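Local coordinates for protein RTX toxin (Vibrio vulnificus CMCP6, PDB 6A7H) that probably inactivates the small GTPases Ras and Rap1 by cleaving them, as a Ras/Rap1-specific endopeptidase toxin domain, at residues 339-344 with 368-373. Numbering follows the deposited sequence.
Sequences LHLRSD and KTKHLD
His340 and Leu341, in the turn that leaves parallel strand 333-338, pack against Lys370 and Leu372, on either side of His371 in the Schellman motif that ends helix 361-369. The turn leads on to helix 343-356, so the contact joins the C-terminal end of an inner strand of the parallel sheet to the end of a neighbouring helix. His371, with positive phi (50°), is the C-prime residue. Its N bonds to Lys368 O at 3.1 Å, and Leu372 N bonds to Leu367 O. The reversal turns Leu372 toward the strand-end turn. Its CD1 lies 3.9 Å from Leu341 CG, and the two leucines meet tip to tip. The same methyl is 3.9 Å from His340 CB. Leu372 CD2 sits 4.2 Å above one face of the His340 imidazole, displaced to the ring's margin. His340 NE2 is hydrogen-bonded to Glu309, which helps fix the ring. Leu318 of helix 316-323 touches both His340 and Leu372. Lys370 and Leu341 run alongside each other, pointing opposite ways. A bend at chi2 (-58°) folds the Lys370 chain over the carbonyl of His340. Lys370 NZ makes a long, weak ion pair with Asp200 OD1, while Arg342 NH1 salt-bridges Asp200 OD2. Lys370 CG, CD and CE all lie along His340 O, CG nearest at 3.5 Å.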
loop_
_atom_site.group_PDB
_atom_site.type_symbol
_atom_site.label_atom_id
_atom_site.label_comp_id
_atom_site.label_asym_id
_atom_site.label_seq_id
_atom_site.Cartn_x
_atom_site.Cartn_y
_atom_site.Cartn_z
ATOM N N LEU A 339 15.864 1.366 -3.562
ATOM C CA LEU A 339 14.621 1.927 -3.042
ATOM C C LEU A 339 13.990 2.824 -4.114
ATOM O O LEU A 339 12.812 3.173 -4.038
ATOM C CB LEU A 339 14.866 2.714 -1.742
ATOM C CG LEU A 339 13.613 3.262 -1.039
ATOM C CD1 LEU A 339 12.618 2.134 -0.634
ATOM C CD2 LEU A 339 13.998 4.129 0.140
ATOM N N HIS A 340 14.780 3.176 -5.125
ATOM C CA HIS A 340 14.346 4.084 -6.184
ATOM C C HIS A 340 13.181 3.564 -7.032
ATOM O O HIS A 340 12.436 4.347 -7.631
ATOM C CB HIS A 340 15.537 4.409 -7.100
ATOM C CG HIS A 340 16.763 4.857 -6.365
ATOM N ND1 HIS A 340 17.576 3.984 -5.670
ATOM C CD2 HIS A 340 17.320 6.089 -6.221
ATOM C CE1 HIS A 340 18.580 4.657 -5.131
ATOM N NE2 HIS A 340 18.445 5.935 -5.446
ATOM N N LEU A 341 13.031 2.248 -7.086
ATOM C CA LEU A 341 11.991 1.616 -7.888
ATOM C C LEU A 341 11.006 0.826 -7.013
ATOM O O LEU A 341 11.393 0.243 -5.995
ATOM C CB LEU A 341 12.624 0.697 -8.936
ATOM C CG LEU A 341 13.605 1.407 -9.865
ATOM C CD1 LEU A 341 14.302 0.400 -10.808
ATOM C CD2 LEU A 341 12.877 2.499 -10.673
ATOM N N ARG A 342 9.739 0.819 -7.423
ATOM C CA ARG A 342 8.678 0.114 -6.713
ATOM C C ARG A 342 8.587 -1.356 -7.145
ATOM O O ARG A 342 8.536 -1.652 -8.332
ATOM C CB ARG A 342 7.338 0.819 -6.944
ATOM C CG ARG A 342 7.327 2.241 -6.428
ATOM C CD ARG A 342 5.963 2.881 -6.576
ATOM N NE ARG A 342 5.672 3.701 -5.404
ATOM C CZ ARG A 342 5.839 5.013 -5.372
ATOM N NH1 ARG A 342 6.263 5.633 -6.451
ATOM N NH2 ARG A 342 5.569 5.701 -4.279
ATOM N N SER A 343 8.560 -2.264 -6.173
ATOM C CA SER A 343 8.602 -3.705 -6.439
ATOM C C SER A 343 7.483 -4.219 -7.364
ATOM O O SER A 343 7.760 -4.930 -8.330
ATOM C CB SER A 343 8.555 -4.483 -5.119
ATOM O OG SER A 343 8.778 -5.863 -5.357
ATOM N N ASP A 344 6.232 -3.859 -7.077
ATOM C CA ASP A 344 5.096 -4.324 -7.883
ATOM C C ASP A 344 5.187 -3.882 -9.342
ATOM O O ASP A 344 5.111 -4.700 -10.251
ATOM C CB ASP A 344 3.767 -3.835 -7.288
ATOM C CG ASP A 344 3.358 -4.625 -6.049
ATOM O OD1 ASP A 344 4.004 -5.655 -5.763
ATOM O OD2 ASP A 344 2.385 -4.229 -5.366
ATOM N N LYS A 368 14.451 6.860 -16.516
ATOM C CA LYS A 368 14.575 8.285 -16.820
ATOM C C LYS A 368 13.919 9.131 -15.732
ATOM O O LYS A 368 14.497 10.109 -15.261
ATOM C CB LYS A 368 13.944 8.602 -18.185
ATOM C CG LYS A 368 14.031 10.063 -18.623
ATOM C CD LYS A 368 13.282 10.273 -19.959
ATOM C CE LYS A 368 13.401 11.685 -20.470
ATOM N NZ LYS A 368 12.843 12.688 -19.515
ATOM N N THR A 369 12.711 8.744 -15.331
ATOM C CA THR A 369 11.994 9.469 -14.299
ATOM C C THR A 369 12.787 9.505 -12.993
ATOM O O THR A 369 12.847 10.531 -12.326
ATOM C CB THR A 369 10.624 8.846 -14.044
ATOM O OG1 THR A 369 9.879 8.837 -15.268
ATOM C CG2 THR A 369 9.864 9.657 -12.994
ATOM N N LYS A 370 13.420 8.388 -12.657
ATOM C CA LYS A 370 14.190 8.275 -11.422
ATOM C C LYS A 370 15.663 8.657 -11.575
ATOM O O LYS A 370 16.444 8.490 -10.641
ATOM C CB LYS A 370 14.078 6.848 -10.880
ATOM C CG LYS A 370 12.701 6.541 -10.350
ATOM C CD LYS A 370 12.362 7.550 -9.261
ATOM C CE LYS A 370 10.942 7.460 -8.808
ATOM N NZ LYS A 370 10.813 8.100 -7.452
ATOM N N HIS A 371 16.033 9.163 -12.751
ATOM C CA HIS A 371 17.419 9.505 -13.050
ATOM C C HIS A 371 18.392 8.379 -12.713
ATOM O O HIS A 371 19.423 8.612 -12.088
ATOM C CB HIS A 371 17.821 10.769 -12.296
ATOM C CG HIS A 371 16.811 11.862 -12.390
ATOM N ND1 HIS A 371 16.731 12.709 -13.475
ATOM C CD2 HIS A 371 15.821 12.235 -11.544
ATOM C CE1 HIS A 371 15.740 13.562 -13.288
ATOM N NE2 HIS A 371 15.174 13.298 -12.124
ATOM N N LEU A 372 18.051 7.158 -13.110
ATOM C CA LEU A 372 18.935 6.004 -12.925
ATOM C C LEU A 372 19.730 5.728 -14.202
ATOM O O LEU A 372 19.197 5.869 -15.303
ATOM C CB LEU A 372 18.117 4.764 -12.529
ATOM C CG LEU A 372 17.556 4.827 -11.108
ATOM C CD1 LEU A 372 16.698 3.612 -10.748
ATOM C CD2 LEU A 372 18.719 4.966 -10.148
ATOM N N ASP A 373 20.992 5.327 -14.056
ATOM C CA ASP A 373 21.838 5.030 -15.209
ATOM C C ASP A 373 21.516 3.675 -15.824
ATOM O O ASP A 373 21.515 2.645 -15.149
ATOM C CB ASP A 373 23.319 5.071 -14.837
ATOM C CG ASP A 373 23.827 6.474 -14.624
ATOM O OD1 ASP A 373 23.160 7.419 -15.093
ATOM O OD2 ASP A 373 24.896 6.636 -13.998
#